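Local atomic coordinates of acetylxylan esterase / glucomannan deacetylase (Cellvibrio japonicus, PDB entry 2W9X), a protein that removes acetyl groups from plant cell wall polysaccharides, deacetylating xylan and, with a large preference, glucomannan. Residues I194-I202 against D212-P220. Sequence-based numbering, arbitrary orientation.
Sequences INASSGFGI and DKSLLSLYP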
loop_
_atom_site.group_PDB
_atom_site.type_symbol
_atom_site.label_atom_id
_atom_site.label_comp_id
_atom_site.label_asym_id
_atom_site.label_seq_id
_atom_site.Cartn_x
_atom_site.Cartn_y
_atom_site.Cartn_z
ATOM N N ILE B 194 2.378 21.896 0.651
ATOM C CA ILE B 194 0.962 21.554 0.450
ATOM C C ILE B 194 0.537 22.127 -0.898
ATOM O O ILE B 194 0.042 23.244 -0.996
ATOM C CB ILE B 194 0.033 22.078 1.589
ATOM C CG1 ILE B 194 0.613 21.763 2.984
ATOM C CG2 ILE B 194 -1.401 21.547 1.418
ATOM C CD1 ILE B 194 0.749 20.253 3.324
ATOM N N ASN B 195 0.742 21.345 -1.944
ATOM C CA ASN B 195 0.384 21.778 -3.283
ATOM C C ASN B 195 -1.010 21.280 -3.631
ATOM O O ASN B 195 -1.193 20.260 -4.300
ATOM C CB ASN B 195 1.455 21.318 -4.263
ATOM C CG ASN B 195 2.797 21.934 -3.948
ATOM O OD1 ASN B 195 2.879 23.126 -3.616
ATOM N ND2 ASN B 195 3.853 21.131 -4.014
ATOM N N ALA B 196 -1.990 22.014 -3.124
ATOM C CA ALA B 196 -3.387 21.682 -3.279
ATOM C C ALA B 196 -4.160 22.930 -3.679
ATOM O O ALA B 196 -3.772 24.031 -3.341
ATOM C CB ALA B 196 -3.942 21.120 -1.961
ATOM N N SER B 197 -5.282 22.738 -4.361
ATOM C CA SER B 197 -6.125 23.844 -4.770
ATOM C C SER B 197 -7.540 23.318 -4.809
ATOM O O SER B 197 -7.767 22.233 -5.333
ATOM C CB SER B 197 -5.698 24.334 -6.167
ATOM O OG SER B 197 -6.360 25.537 -6.503
ATOM N N SER B 198 -8.477 24.072 -4.232
ATOM C CA SER B 198 -9.852 23.612 -4.049
ATOM C C SER B 198 -10.627 23.452 -5.353
ATOM O O SER B 198 -10.570 24.316 -6.217
ATOM C CB SER B 198 -10.629 24.559 -3.116
ATOM O OG SER B 198 -10.091 24.561 -1.810
ATOM N N GLY B 199 -11.369 22.350 -5.466
ATOM C CA GLY B 199 -12.226 22.106 -6.629
ATOM C C GLY B 199 -11.578 21.300 -7.746
ATOM O O GLY B 199 -12.256 20.895 -8.700
ATOM N N PHE B 200 -10.278 21.033 -7.627
ATOM C CA PHE B 200 -9.527 20.465 -8.762
ATOM C C PHE B 200 -9.393 18.936 -8.682
ATOM O O PHE B 200 -9.395 18.350 -7.592
ATOM C CB PHE B 200 -8.153 21.149 -8.953
ATOM C CG PHE B 200 -8.239 22.550 -9.542
ATOM C CD1 PHE B 200 -8.306 22.741 -10.920
ATOM C CD2 PHE B 200 -8.262 23.682 -8.698
ATOM C CE1 PHE B 200 -8.399 24.035 -11.471
ATOM C CE2 PHE B 200 -8.354 24.968 -9.222
ATOM C CZ PHE B 200 -8.417 25.152 -10.618
ATOM N N GLY B 201 -9.291 18.305 -9.852
ATOM C CA GLY B 201 -9.148 16.850 -9.944
ATOM C C GLY B 201 -7.938 16.444 -10.775
ATOM O O GLY B 201 -7.160 17.294 -11.199
ATOM N N ILE B 202 -7.772 15.139 -10.982
ATOM C CA ILE B 202 -6.770 14.593 -11.937
ATOM C C ILE B 202 -6.980 15.084 -13.374
ATOM O O ILE B 202 -6.034 15.568 -14.019
ATOM C CB ILE B 202 -6.754 13.027 -11.903
ATOM C CG1 ILE B 202 -6.269 12.525 -10.539
ATOM C CG2 ILE B 202 -5.941 12.416 -13.073
ATOM C CD1 ILE B 202 -4.851 12.914 -10.165
ATOM N N ASP B 212 -10.507 23.726 -18.983
ATOM C CA ASP B 212 -9.192 23.999 -19.574
ATOM C C ASP B 212 -8.038 23.667 -18.625
ATOM O O ASP B 212 -6.862 23.803 -18.988
ATOM C CB ASP B 212 -9.103 25.468 -20.042
ATOM C CG ASP B 212 -9.261 26.492 -18.886
ATOM O OD1 ASP B 212 -10.114 26.311 -17.972
ATOM O OD2 ASP B 212 -8.533 27.518 -18.926
ATOM N N LYS B 213 -8.393 23.211 -17.421
ATOM C CA LYS B 213 -7.456 22.995 -16.331
ATOM C C LYS B 213 -7.734 21.699 -15.555
ATOM O O LYS B 213 -8.775 21.055 -15.733
ATOM C CB LYS B 213 -7.542 24.161 -15.333
ATOM C CG LYS B 213 -7.050 25.488 -15.860
ATOM C CD LYS B 213 -7.278 26.597 -14.863
ATOM C CE LYS B 213 -6.777 27.914 -15.439
ATOM N NZ LYS B 213 -7.180 29.050 -14.570
ATOM N N SER B 214 -6.773 21.355 -14.696
ATOM C CA SER B 214 -6.875 20.317 -13.675
ATOM C C SER B 214 -5.803 20.650 -12.629
ATOM O O SER B 214 -5.010 21.573 -12.820
ATOM C CB SER B 214 -6.602 18.936 -14.283
ATOM O OG SER B 214 -5.260 18.871 -14.728
ATOM N N LEU B 215 -5.752 19.898 -11.539
ATOM C CA LEU B 215 -4.662 20.070 -10.572
ATOM C C LEU B 215 -3.315 19.834 -11.249
ATOM O O LEU B 215 -2.357 20.570 -11.014
ATOM C CB LEU B 215 -4.824 19.133 -9.361
ATOM C CG LEU B 215 -4.117 19.495 -8.050
ATOM C CD1 LEU B 215 -2.607 19.235 -8.060
ATOM C CD2 LEU B 215 -4.394 20.972 -7.664
ATOM N N LEU B 216 -3.261 18.801 -12.086
ATOM C CA LEU B 216 -2.060 18.410 -12.815
ATOM C C LEU B 216 -1.459 19.547 -13.684
ATOM O O LEU B 216 -0.243 19.665 -13.776
ATOM C CB LEU B 216 -2.335 17.139 -13.652
ATOM C CG LEU B 216 -2.170 15.782 -12.918
ATOM C CD1 LEU B 216 -2.409 15.840 -11.477
ATOM C CD2 LEU B 216 -2.945 14.632 -13.546
ATOM N N SER B 217 -2.307 20.381 -14.282
ATOM C CA SER B 217 -1.822 21.473 -15.143
ATOM C C SER B 217 -1.330 22.666 -14.318
ATOM O O SER B 217 -0.489 23.427 -14.765
ATOM C CB SER B 217 -2.895 21.910 -16.154
ATOM O OG SER B 217 -3.971 22.539 -15.487
ATOM N N LEU B 218 -1.849 22.796 -13.097
ATOM C CA LEU B 218 -1.430 23.841 -12.173
ATOM C C LEU B 218 -0.147 23.448 -11.474
ATOM O O LEU B 218 0.662 24.303 -11.112
ATOM C CB LEU B 218 -2.502 24.064 -11.107
ATOM C CG LEU B 218 -3.862 24.597 -11.576
ATOM C CD1 LEU B 218 -4.875 24.368 -10.470
ATOM C CD2 LEU B 218 -3.774 26.066 -11.921
ATOM N N TYR B 219 0.018 22.139 -11.298
ATOM C CA TYR B 219 1.070 21.567 -10.467
ATOM C C TYR B 219 2.508 21.998 -10.802
ATOM O O TYR B 219 3.307 22.151 -9.887
ATOM C CB TYR B 219 0.958 20.034 -10.401
ATOM C CG TYR B 219 2.001 19.456 -9.472
ATOM C CD1 TYR B 219 1.771 19.371 -8.082
ATOM C CD2 TYR B 219 3.234 19.030 -9.969
ATOM C CE1 TYR B 219 2.749 18.878 -7.229
ATOM C CE2 TYR B 219 4.212 18.527 -9.121
ATOM C CZ TYR B 219 3.960 18.461 -7.752
ATOM O OH TYR B 219 4.951 17.963 -6.938
ATOM N N PRO B 220 2.855 22.175 -12.097
ATOM C CA PRO B 220 4.257 22.498 -12.395
ATOM C C PRO B 220 4.733 23.886 -11.953
ATOM O O PRO B 220 5.927 24.150 -11.992
ATOM C CB PRO B 220 4.318 22.409 -13.930
ATOM C CG PRO B 220 3.120 21.588 -14.314
ATOM C CD PRO B 220 2.081 22.044 -13.343
HETATM O O HOH W 1 -4.912 16.251 -16.288
#
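The loop that leaves strand 191-196 in the SGNH-hydrolase domain, carrying the probable oxyanion-hole glycine Gly199, rests here on the short helix 215-218, where the Phe200 ring meets Leu218. The methyl CD1 of Leu218 sits over the centre of one Phe200 ring face, a CH-pi contact 3.5 Å from the ring centroid and only 7° off its normal. Lys213 CB comes up to the ring edge at CE1, 4.0 Å away, while the rest of that lysine runs extended away from the loop. Closer to the backbone, Phe200 CB packs on Leu215 CB at 3.9 Å. Leu215 has CG anti to its amide nitrogen (chi1 -158°), which carries CD2 to within 3.9 Å of Ser197 CB.

Strand 191-196 is an outermost strand of the parallel sheet, and Ser197 to Phe200 form a type II turn just beyond it. After the turn the chain passes the start of the helix, where Leu215 N donates to Gly201 O at 3.0 Å, a fairly straight bond. Ser214 is the N-cap: its OG accepts a weak bond from Ser217 N, and a water links that hydroxyl to Ile202 O. Within the helix, Leu216 CD2 lies 3.8 Å from Ile202 CG2, with helix 262-283 touching both side chains. At the strand end, Tyr219 CE1 stands 4.1 Å from Asn195 CB, amide and ring planes 81° apart; Glu146 OE2 accepts from Asn195 ND2 and also hydrogen-bonds Tyr219 OH, tying the two polar ends to one carboxylate.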